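Local coordinates for inositol monophosphatase family protein (Staphylococcus aureus subsp. aureus MSSA476, PDB 4I3Y) that probably hydrolyses inositol monophosphates to inositol and phosphate in a magnesium-dependent reaction that lithium inhibits, at residues Q55-F60 / A75-N80; N28-L33 / Y127-K132; D16-S21 / A65-E70. One frame throughout, in Å; residues are numbered along the deposited sequence.

In the fold
All three contacts involve the helix pair 12-35 and 51-67. Contact 1 joins 51-67 to the turn after strand 72-75 and holds E76, which bridges two magnesium ions of the active site. Contact 2 ties 12-35 to the end of strand 120-128, with the side chain of I30 about 13 Å from a magnesium ion. Contact 3 closes the two helices together farther along. The centres of contacts 1 and 2 lie 17 Å apart, yet I56 CD1 touches I30 CD1 at 3.9 Å. Contacts 1 and 3, centres 15 Å apart, meet through F60 CE1 and I19 CD1 at 3.9 Å. Contacts 2 and 3 do not touch.

Contact 1 of 3, residues Q55-F60 / A75-N80; sequences QIQQQF and AEEKSN. With MG (magnesium ion), chain F; MG (magnesium ion), chain D.
Q57 carries the contact, reaching from helix 51-67 into the type I turn formed by A75 to K78. Its CG stands anti to the backbone N (chi1 -172°), and the chain runs on extended, so that the amide is delivered to the turn. From CB outward, CG first nears the methyl of A75, then CD packs on that methyl at 3.5 Å from A75 CB. The terminal amide lies against the backbone of E77, with the CB and CG of K78 alongside.

The same turn carries two acids toward the metal site. The extended E76 side chain leads away from the helix, and its carboxylate bridges two magnesium ions, OE1 at 2.2 Å from the chain F ion and OE2 at 2.1 Å from the chain D ion. D94 and the carbonyl of I96 bind the latter ion too. E77 acts in the second shell: its OE2 accepts at 2.6 Å from the water bound to the chain D magnesium ion and at 2.7 Å from the water bound to the chain F ion, while OE1 forms a salt bridge with K42, which also bonds E76 OE1.

Helix 51-67 lies here against strand 89-97, where I56, Q57 and F60 touch it, and against helix 12-35 through I56 and Q59.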
loop_
_atom_site.group_PDB
_atom_site.type_symbol
_atom_site.label_atom_id
_atom_site.label_comp_id
_atom_site.label_asym_id
_atom_site.label_seq_id
_atom_site.Cartn_x
_atom_site.Cartn_y
_atom_site.Cartn_z
ATOM N N GLN A 55 8.942 15.442 -17.781
ATOM C CA GLN A 55 8.563 14.944 -19.129
ATOM C C GLN A 55 7.073 14.624 -19.352
ATOM O O GLN A 55 6.474 15.024 -20.378
ATOM C CB GLN A 55 9.368 13.711 -19.495
ATOM C CG GLN A 55 10.813 14.015 -19.829
ATOM C CD GLN A 55 10.912 14.969 -21.022
ATOM O OE1 GLN A 55 11.413 16.094 -20.891
ATOM N NE2 GLN A 55 10.368 14.548 -22.171
ATOM N N ILE A 56 6.460 13.897 -18.410
ATOM C CA ILE A 56 5.025 13.603 -18.505
ATOM C C ILE A 56 4.231 14.900 -18.587
ATOM O O ILE A 56 3.326 15.024 -19.428
ATOM C CB ILE A 56 4.556 12.739 -17.342
ATOM C CG1 ILE A 56 5.107 11.301 -17.527
ATOM C CG2 ILE A 56 3.053 12.825 -17.183
ATOM C CD1 ILE A 56 4.664 10.333 -16.450
ATOM N N GLN A 57 4.599 15.901 -17.762
ATOM C CA GLN A 57 3.865 17.163 -17.788
ATOM C C GLN A 57 4.002 17.870 -19.138
ATOM O O GLN A 57 3.049 18.382 -19.720
ATOM C CB GLN A 57 4.348 18.119 -16.709
ATOM C CG GLN A 57 3.433 19.341 -16.656
ATOM C CD GLN A 57 3.642 20.192 -15.394
ATOM O OE1 GLN A 57 4.040 21.343 -15.491
ATOM N NE2 GLN A 57 3.369 19.647 -14.250
ATOM N N GLN A 58 5.216 17.929 -19.607
ATOM C CA GLN A 58 5.449 18.647 -20.818
ATOM C C GLN A 58 4.914 17.916 -22.074
ATOM O O GLN A 58 4.373 18.560 -22.996
ATOM C CB GLN A 58 6.909 19.052 -20.871
ATOM C CG GLN A 58 7.866 18.022 -21.295
ATOM C CD GLN A 58 8.671 18.608 -22.422
ATOM O OE1 GLN A 58 9.903 18.705 -22.356
ATOM N NE2 GLN A 58 7.965 19.055 -23.460
ATOM N N GLN A 59 4.954 16.583 -22.057
ATOM C CA GLN A 59 4.199 15.874 -23.074
ATOM C C GLN A 59 2.723 16.172 -23.051
ATOM O O GLN A 59 2.128 16.285 -24.116
ATOM C CB GLN A 59 4.508 14.404 -23.112
ATOM C CG GLN A 59 5.961 14.195 -23.488
ATOM C CD GLN A 59 6.384 12.755 -23.402
ATOM O OE1 GLN A 59 7.581 12.450 -23.293
ATOM N NE2 GLN A 59 5.415 11.847 -23.481
ATOM N N PHE A 60 2.101 16.356 -21.885
ATOM C CA PHE A 60 0.689 16.645 -21.889
ATOM C C PHE A 60 0.394 18.059 -22.373
ATOM O O PHE A 60 -0.659 18.335 -22.998
ATOM C CB PHE A 60 0.048 16.527 -20.522
ATOM C CG PHE A 60 -1.446 16.592 -20.598
ATOM C CD1 PHE A 60 -2.154 15.565 -21.242
ATOM C CD2 PHE A 60 -2.148 17.691 -20.085
ATOM C CE1 PHE A 60 -3.517 15.622 -21.312
ATOM C CE2 PHE A 60 -3.504 17.756 -20.181
ATOM C CZ PHE A 60 -4.214 16.728 -20.812
ATOM N N ALA A 75 -0.912 22.978 -13.508
ATOM C CA ALA A 75 -0.131 21.760 -13.247
ATOM C C ALA A 75 1.006 21.972 -12.267
ATOM O O ALA A 75 1.626 23.089 -12.193
ATOM C CB ALA A 75 0.414 21.163 -14.540
ATOM N N GLU A 76 1.316 20.899 -11.541
ATOM C CA GLU A 76 2.327 20.971 -10.519
ATOM C C GLU A 76 3.711 21.559 -10.899
ATOM O O GLU A 76 4.256 22.437 -10.200
ATOM C CB GLU A 76 2.556 19.605 -9.897
ATOM C CG GLU A 76 3.493 19.747 -8.694
ATOM C CD GLU A 76 3.570 18.486 -7.856
ATOM O OE1 GLU A 76 4.287 18.516 -6.812
ATOM O OE2 GLU A 76 2.904 17.497 -8.223
ATOM N N GLU A 77 4.310 21.069 -11.973
ATOM C CA GLU A 77 5.699 21.406 -12.205
ATOM C C GLU A 77 5.920 22.652 -13.119
ATOM O O GLU A 77 6.832 22.682 -13.890
ATOM C CB GLU A 77 6.502 20.194 -12.695
ATOM C CG GLU A 77 6.209 18.867 -11.980
ATOM C CD GLU A 77 6.482 18.863 -10.443
ATOM O OE1 GLU A 77 7.157 19.814 -9.925
ATOM O OE2 GLU A 77 5.981 17.914 -9.736
ATOM N N LYS A 78 5.060 23.651 -13.036
ATOM C CA LYS A 78 5.270 24.894 -13.781
ATOM C C LYS A 78 4.593 25.947 -12.978
ATOM O O LYS A 78 3.854 25.613 -12.075
ATOM C CB LYS A 78 4.592 24.826 -15.146
ATOM C CG LYS A 78 3.057 24.712 -15.131
ATOM C CD LYS A 78 2.529 24.834 -16.565
ATOM C CE LYS A 78 1.052 24.860 -16.659
ATOM N NZ LYS A 78 0.464 26.126 -16.164
ATOM N N SER A 79 4.774 27.227 -13.313
ATOM C CA SER A 79 3.966 28.256 -12.663
ATOM C C SER A 79 2.569 28.296 -13.271
ATOM O O SER A 79 2.367 27.936 -14.421
ATOM C CB SER A 79 4.658 29.625 -12.681
ATOM O OG SER A 79 4.316 30.288 -13.855
ATOM N N ASN A 80 1.592 28.681 -12.452
ATOM C CA ASN A 80 0.227 28.790 -12.864
ATOM C C ASN A 80 -0.359 30.156 -12.618
ATOM O O ASN A 80 -1.564 30.251 -12.384
ATOM C CB ASN A 80 -0.557 27.766 -12.094
ATOM C CG ASN A 80 -0.003 26.363 -12.343
ATOM O OD1 ASN A 80 0.625 25.754 -11.443
ATOM N ND2 ASN A 80 -0.166 25.876 -13.575
HETATM MG MG MG F . 5.523 17.030 -5.757
HETATM MG MG MG D . 3.009 15.396 -8.348
HETATM O O HOH W 1 4.428 15.889 -10.059
HETATM O O HOH W 2 6.881 17.347 -7.308
HETATM O O HOH W 3 5.812 18.869 -4.565
HETATM O O HOH W 4 6.991 15.864 -4.700
#

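Contact 2 of 3, residues N28-L33 / Y127-K132; sequences NVIPQL and YDYPHK
The ring of Y129 is filled on both faces. I30 CD1 sits over one of them as a CH-pi contact, 4.0 Å from the ring centroid and 11° off the normal, which puts it nearly above the centre. K132 NZ lies on the opposite face, 3.8 Å above the plane and offset toward the rim. At the phenol end, P31 CG comes to 3.7 Å from Y129 OH. The neighbouring ring of Y127 has the CA of Y129 over one face.

Two branches of I30 share the work. CG2, anti to the backbone N, meets Y129 CE2 at 3.8 Å, while the other branch, CG1, carries CD1 across to the ring centre. The I30 and Y129 side chains run alongside each other, heading opposite ways. On the tyrosine side, chi1 of 161° sends the ring outward from the turn toward the helix.

K132 is fixed by its own turn. Its NZ donates to Y129 O at 2.9 Å, and its backbone N reaches the same carbonyl at 2.9 Å from the other face of the carbonyl plane, closing the type I turn from Y129 to K132. One oxygen therefore accepts two bonds, and the NZ bond goes with a lysine side chain folded back over the ring.

H131 stacks on H131 of the second subunit. Y127 OH bonds D27 and K24 of helix 12-35, and Y129 also touches D27 and Y109. Helix 12-35 rests here on the end of strand 120-128 and the turn leading to strand 133-138.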
loop_
_atom_site.group_PDB
_atom_site.type_symbol
_atom_site.label_atom_id
_atom_site.label_comp_id
_atom_site.label_asym_id
_atom_site.label_seq_id
_atom_site.Cartn_x
_atom_site.Cartn_y
_atom_site.Cartn_z
ATOM N N ASN A 28 4.627 3.340 -22.987
ATOM C CA ASN A 28 5.761 3.177 -23.881
ATOM C C ASN A 28 6.907 4.104 -23.470
ATOM O O ASN A 28 8.076 3.778 -23.660
ATOM C CB ASN A 28 5.331 3.450 -25.318
ATOM C CG ASN A 28 4.280 2.467 -25.793
ATOM O OD1 ASN A 28 4.287 1.322 -25.422
ATOM N ND2 ASN A 28 3.369 2.928 -26.572
ATOM N N VAL A 29 6.573 5.229 -22.855
ATOM C CA VAL A 29 7.549 6.281 -22.532
ATOM C C VAL A 29 8.182 6.099 -21.138
ATOM O O VAL A 29 9.368 6.338 -20.941
ATOM C CB VAL A 29 6.842 7.671 -22.562
ATOM C CG1 VAL A 29 7.829 8.824 -22.366
ATOM C CG2 VAL A 29 6.015 7.862 -23.842
ATOM N N ILE A 30 7.376 5.739 -20.141
ATOM C CA ILE A 30 7.864 5.746 -18.748
ATOM C C ILE A 30 9.026 4.794 -18.387
ATOM O O ILE A 30 9.872 5.156 -17.561
ATOM C CB ILE A 30 6.711 5.543 -17.734
ATOM C CG1 ILE A 30 5.856 6.794 -17.741
ATOM C CG2 ILE A 30 7.246 5.480 -16.347
ATOM C CD1 ILE A 30 4.435 6.542 -17.267
ATOM N N PRO A 31 9.073 3.578 -18.974
ATOM C CA PRO A 31 10.167 2.659 -18.532
ATOM C C PRO A 31 11.522 3.302 -18.793
ATOM O O PRO A 31 12.428 3.243 -17.964
ATOM C CB PRO A 31 9.939 1.406 -19.393
ATOM C CG PRO A 31 8.479 1.447 -19.673
ATOM C CD PRO A 31 8.094 2.889 -19.815
ATOM N N GLN A 32 11.617 3.990 -19.924
ATOM C CA GLN A 32 12.839 4.732 -20.262
ATOM C C GLN A 32 13.161 5.885 -19.279
ATOM O O GLN A 32 14.288 5.984 -18.739
ATOM C CB GLN A 32 12.773 5.219 -21.733
ATOM C CG GLN A 32 14.073 5.838 -22.255
ATOM C CD GLN A 32 15.218 4.856 -22.194
ATOM O OE1 GLN A 32 15.175 3.796 -22.830
ATOM N NE2 GLN A 32 16.236 5.183 -21.404
ATOM N N LEU A 33 12.180 6.755 -19.052
ATOM C CA LEU A 33 12.351 7.831 -18.058
ATOM C C LEU A 33 12.857 7.277 -16.683
ATOM O O LEU A 33 13.757 7.852 -16.040
ATOM C CB LEU A 33 11.043 8.634 -17.901
ATOM C CG LEU A 33 10.482 9.257 -19.212
ATOM C CD1 LEU A 33 9.058 9.805 -19.035
ATOM C CD2 LEU A 33 11.407 10.328 -19.798
ATOM N N TYR A 127 -4.310 7.475 -13.049
ATOM C CA TYR A 127 -3.658 6.333 -13.697
ATOM C C TYR A 127 -2.659 5.732 -12.771
ATOM O O TYR A 127 -1.531 6.288 -12.626
ATOM C CB TYR A 127 -2.958 6.720 -15.038
ATOM C CG TYR A 127 -2.456 5.529 -15.849
ATOM C CD1 TYR A 127 -2.998 4.240 -15.674
ATOM C CD2 TYR A 127 -1.449 5.700 -16.834
ATOM C CE1 TYR A 127 -2.533 3.163 -16.405
ATOM C CE2 TYR A 127 -0.954 4.616 -17.573
ATOM C CZ TYR A 127 -1.504 3.372 -17.353
ATOM O OH TYR A 127 -1.045 2.335 -18.080
ATOM N N ASP A 128 -3.035 4.586 -12.201
ATOM C CA ASP A 128 -2.104 3.799 -11.386
ATOM C C ASP A 128 -1.200 3.042 -12.344
ATOM O O ASP A 128 -1.529 1.926 -12.768
ATOM C CB ASP A 128 -2.920 2.861 -10.532
ATOM C CG ASP A 128 -2.078 1.951 -9.646
ATOM O OD1 ASP A 128 -0.887 1.831 -9.805
ATOM O OD2 ASP A 128 -2.670 1.315 -8.793
ATOM N N TYR A 129 -0.093 3.680 -12.727
ATOM C CA TYR A 129 0.709 3.151 -13.813
ATOM C C TYR A 129 1.433 1.849 -13.377
ATOM O O TYR A 129 1.464 0.887 -14.152
ATOM C CB TYR A 129 1.684 4.182 -14.385
ATOM C CG TYR A 129 2.796 3.512 -15.167
ATOM C CD1 TYR A 129 2.575 3.068 -16.472
ATOM C CD2 TYR A 129 4.013 3.248 -14.584
ATOM C CE1 TYR A 129 3.553 2.411 -17.175
ATOM C CE2 TYR A 129 5.002 2.595 -15.275
ATOM C CZ TYR A 129 4.741 2.191 -16.579
ATOM O OH TYR A 129 5.655 1.504 -17.276
ATOM N N PRO A 130 1.986 1.796 -12.144
ATOM C CA PRO A 130 2.718 0.548 -11.775
ATOM C C PRO A 130 1.823 -0.695 -11.900
ATOM O O PRO A 130 2.322 -1.808 -12.185
ATOM C CB PRO A 130 3.130 0.790 -10.312
ATOM C CG PRO A 130 3.235 2.307 -10.243
ATOM C CD PRO A 130 2.058 2.800 -11.058
ATOM N N HIS A 131 0.511 -0.523 -11.733
ATOM C CA HIS A 131 -0.358 -1.682 -11.793
ATOM C C HIS A 131 -1.238 -1.658 -13.028
ATOM O O HIS A 131 -2.121 -2.477 -13.129
ATOM C CB HIS A 131 -1.123 -1.922 -10.475
ATOM C CG HIS A 131 -0.226 -2.430 -9.391
ATOM N ND1 HIS A 131 0.150 -1.659 -8.311
ATOM C CD2 HIS A 131 0.492 -3.573 -9.300
ATOM C CE1 HIS A 131 1.004 -2.333 -7.560
ATOM N NE2 HIS A 131 1.239 -3.495 -8.147
ATOM N N LYS A 132 -0.930 -0.768 -13.979
ATOM C CA LYS A 132 -1.721 -0.566 -15.231
ATOM C C LYS A 132 -3.246 -0.546 -14.964
ATOM O O LYS A 132 -3.997 -1.258 -15.577
ATOM C CB LYS A 132 -1.313 -1.615 -16.319
ATOM C CG LYS A 132 0.202 -1.839 -16.411
ATOM C CD LYS A 132 0.900 -0.777 -17.241
ATOM C CE LYS A 132 2.421 -0.958 -17.172
ATOM N NZ LYS A 132 2.929 -1.101 -15.755
#

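Contact 3 of 3, residues D16-S21 / A65-E70; sequences DKLICS and ATYFPE
The backbones of L18 and Y67 approach to 8.8 Å between their CA atoms, where helix 12-35 passes the end of helix 51-67; the helix ends at Y67, and F68 already has non-helical backbone angles. That spacing is bridged by side chains alone, and the contacts across it are apolar.

L18 points between two successive aromatic residues. Its branch carbon CG lies 4.0 Å from Y67 CD1, while its methyl CD2 reaches F68 CZ at 3.7 Å; both approaches are oblique to the rings. The leucine torsions are unusual, with chi1 at -96° and chi2 at 3°, so the exact placing of its two methyls deserves some caution.

The CB atoms of Y67 and F68 both head toward helix 12-35, with CG anti to the carbonyl carbon in each, and the chain leaves the helix at F68. Y67 is met at CD1, F68 at CZ, at the far end of its ring. I19, one residue on from L18, packs on F60 and F63.

Y67 also stacks on F63, and L18, I19 and F68 all touch that same phenylalanine, making a mixed aliphatic and aromatic cluster along the helix pair. D16 and C20 meet strands 120-128 and 133-138 instead. Two helices packed side by side over a beta sheet fit an outer layer of the five-layered alpha/beta architecture of the inositol monophosphatase fold.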
loop_
_atom_site.group_PDB
_atom_site.type_symbol
_atom_site.label_atom_id
_atom_site.label_comp_id
_atom_site.label_asym_id
_atom_site.label_seq_id
_atom_site.Cartn_x
_atom_site.Cartn_y
_atom_site.Cartn_z
ATOM N N ASP A 16 -12.739 11.853 -24.055
ATOM C CA ASP A 16 -12.263 10.717 -23.228
ATOM C C ASP A 16 -11.384 9.760 -24.025
ATOM O O ASP A 16 -10.310 9.305 -23.536
ATOM C CB ASP A 16 -13.428 9.973 -22.584
ATOM C CG ASP A 16 -12.966 8.879 -21.666
ATOM O OD1 ASP A 16 -12.212 9.147 -20.692
ATOM O OD2 ASP A 16 -13.363 7.741 -21.928
ATOM N N LYS A 17 -11.826 9.452 -25.264
ATOM C CA LYS A 17 -11.061 8.604 -26.164
ATOM C C LYS A 17 -9.653 9.158 -26.395
ATOM O O LYS A 17 -8.643 8.407 -26.274
ATOM C CB LYS A 17 -11.796 8.435 -27.503
ATOM C CG LYS A 17 -10.966 7.697 -28.552
ATOM C CD LYS A 17 -11.887 6.936 -29.503
ATOM C CE LYS A 17 -11.194 6.486 -30.783
ATOM N NZ LYS A 17 -11.101 5.000 -30.767
ATOM N N LEU A 18 -9.548 10.463 -26.691
ATOM C CA LEU A 18 -8.176 11.077 -26.832
ATOM C C LEU A 18 -7.304 10.939 -25.552
ATOM O O LEU A 18 -6.106 10.647 -25.627
ATOM C CB LEU A 18 -8.233 12.537 -27.207
ATOM C CG LEU A 18 -8.115 13.081 -28.639
ATOM C CD1 LEU A 18 -8.018 11.976 -29.659
ATOM C CD2 LEU A 18 -9.182 14.147 -28.949
ATOM N N ILE A 19 -7.903 11.217 -24.399
ATOM C CA ILE A 19 -7.112 11.240 -23.157
ATOM C C ILE A 19 -6.671 9.801 -22.827
ATOM O O ILE A 19 -5.463 9.549 -22.590
ATOM C CB ILE A 19 -7.921 11.810 -21.980
ATOM C CG1 ILE A 19 -8.283 13.289 -22.184
ATOM C CG2 ILE A 19 -7.100 11.715 -20.698
ATOM C CD1 ILE A 19 -7.057 14.178 -22.168
ATOM N N CYS A 20 -7.632 8.855 -22.831
ATOM C CA CYS A 20 -7.290 7.491 -22.455
ATOM C C CYS A 20 -6.206 7.005 -23.340
ATOM O O CYS A 20 -5.331 6.265 -22.918
ATOM C CB CYS A 20 -8.450 6.512 -22.559
ATOM S SG CYS A 20 -9.672 6.710 -21.303
ATOM N N SER A 21 -6.275 7.377 -24.608
ATOM C CA SER A 21 -5.270 6.940 -25.586
ATOM C C SER A 21 -3.839 7.546 -25.305
ATOM O O SER A 21 -2.786 6.838 -25.338
ATOM C CB SER A 21 -5.832 7.246 -26.984
ATOM O OG SER A 21 -4.851 6.920 -27.921
ATOM N N ALA A 65 -1.527 21.464 -26.677
ATOM C CA ALA A 65 -1.328 22.507 -27.675
ATOM C C ALA A 65 -1.938 22.031 -29.023
ATOM O O ALA A 65 -2.425 22.761 -29.822
ATOM C CB ALA A 65 0.144 22.832 -27.819
ATOM N N THR A 66 -1.976 20.748 -29.197
ATOM C CA THR A 66 -2.088 20.157 -30.485
ATOM C C THR A 66 -3.495 19.600 -30.691
ATOM O O THR A 66 -3.873 19.327 -31.816
ATOM C CB THR A 66 -0.877 19.214 -30.463
ATOM O OG1 THR A 66 0.123 19.745 -31.324
ATOM C CG2 THR A 66 -1.137 17.813 -30.683
ATOM N N TYR A 67 -4.311 19.498 -29.633
ATOM C CA TYR A 67 -5.689 18.991 -29.777
ATOM C C TYR A 67 -6.755 19.904 -29.310
ATOM O O TYR A 67 -7.896 19.761 -29.741
ATOM C CB TYR A 67 -5.922 17.715 -28.963
ATOM C CG TYR A 67 -5.018 16.685 -29.404
ATOM C CD1 TYR A 67 -5.471 15.628 -30.145
ATOM C CD2 TYR A 67 -3.701 16.794 -29.163
ATOM C CE1 TYR A 67 -4.616 14.721 -30.583
ATOM C CE2 TYR A 67 -2.848 15.889 -29.605
ATOM C CZ TYR A 67 -3.333 14.877 -30.330
ATOM O OH TYR A 67 -2.480 13.953 -30.799
ATOM N N PHE A 68 -6.425 20.753 -28.332
ATOM C CA PHE A 68 -7.417 21.573 -27.620
ATOM C C PHE A 68 -6.719 22.888 -27.276
ATOM O O PHE A 68 -6.531 23.218 -26.081
ATOM C CB PHE A 68 -7.789 20.903 -26.322
ATOM C CG PHE A 68 -8.389 19.543 -26.468
ATOM C CD1 PHE A 68 -9.702 19.397 -26.857
ATOM C CD2 PHE A 68 -7.666 18.419 -26.123
ATOM C CE1 PHE A 68 -10.282 18.145 -26.934
ATOM C CE2 PHE A 68 -8.246 17.159 -26.203
ATOM C CZ PHE A 68 -9.556 17.012 -26.615
ATOM N N PRO A 69 -6.349 23.665 -28.322
ATOM C CA PRO A 69 -5.320 24.687 -28.130
ATOM C C PRO A 69 -5.870 25.889 -27.366
ATOM O O PRO A 69 -5.078 26.702 -26.920
ATOM C CB PRO A 69 -4.923 25.061 -29.570
ATOM C CG PRO A 69 -5.980 24.413 -30.473
ATOM C CD PRO A 69 -7.089 23.912 -29.579
ATOM N N GLU A 70 -7.205 25.964 -27.211
ATOM C CA GLU A 70 -7.873 26.955 -26.337
ATOM C C GLU A 70 -7.733 26.551 -24.883
ATOM O O GLU A 70 -7.916 27.374 -23.987
ATOM C CB GLU A 70 -9.399 27.035 -26.587
ATOM C CG GLU A 70 -9.824 27.344 -28.001
ATOM C CD GLU A 70 -9.055 28.521 -28.554
ATOM O OE1 GLU A 70 -8.169 28.295 -29.413
ATOM O OE2 GLU A 70 -9.313 29.664 -28.104
#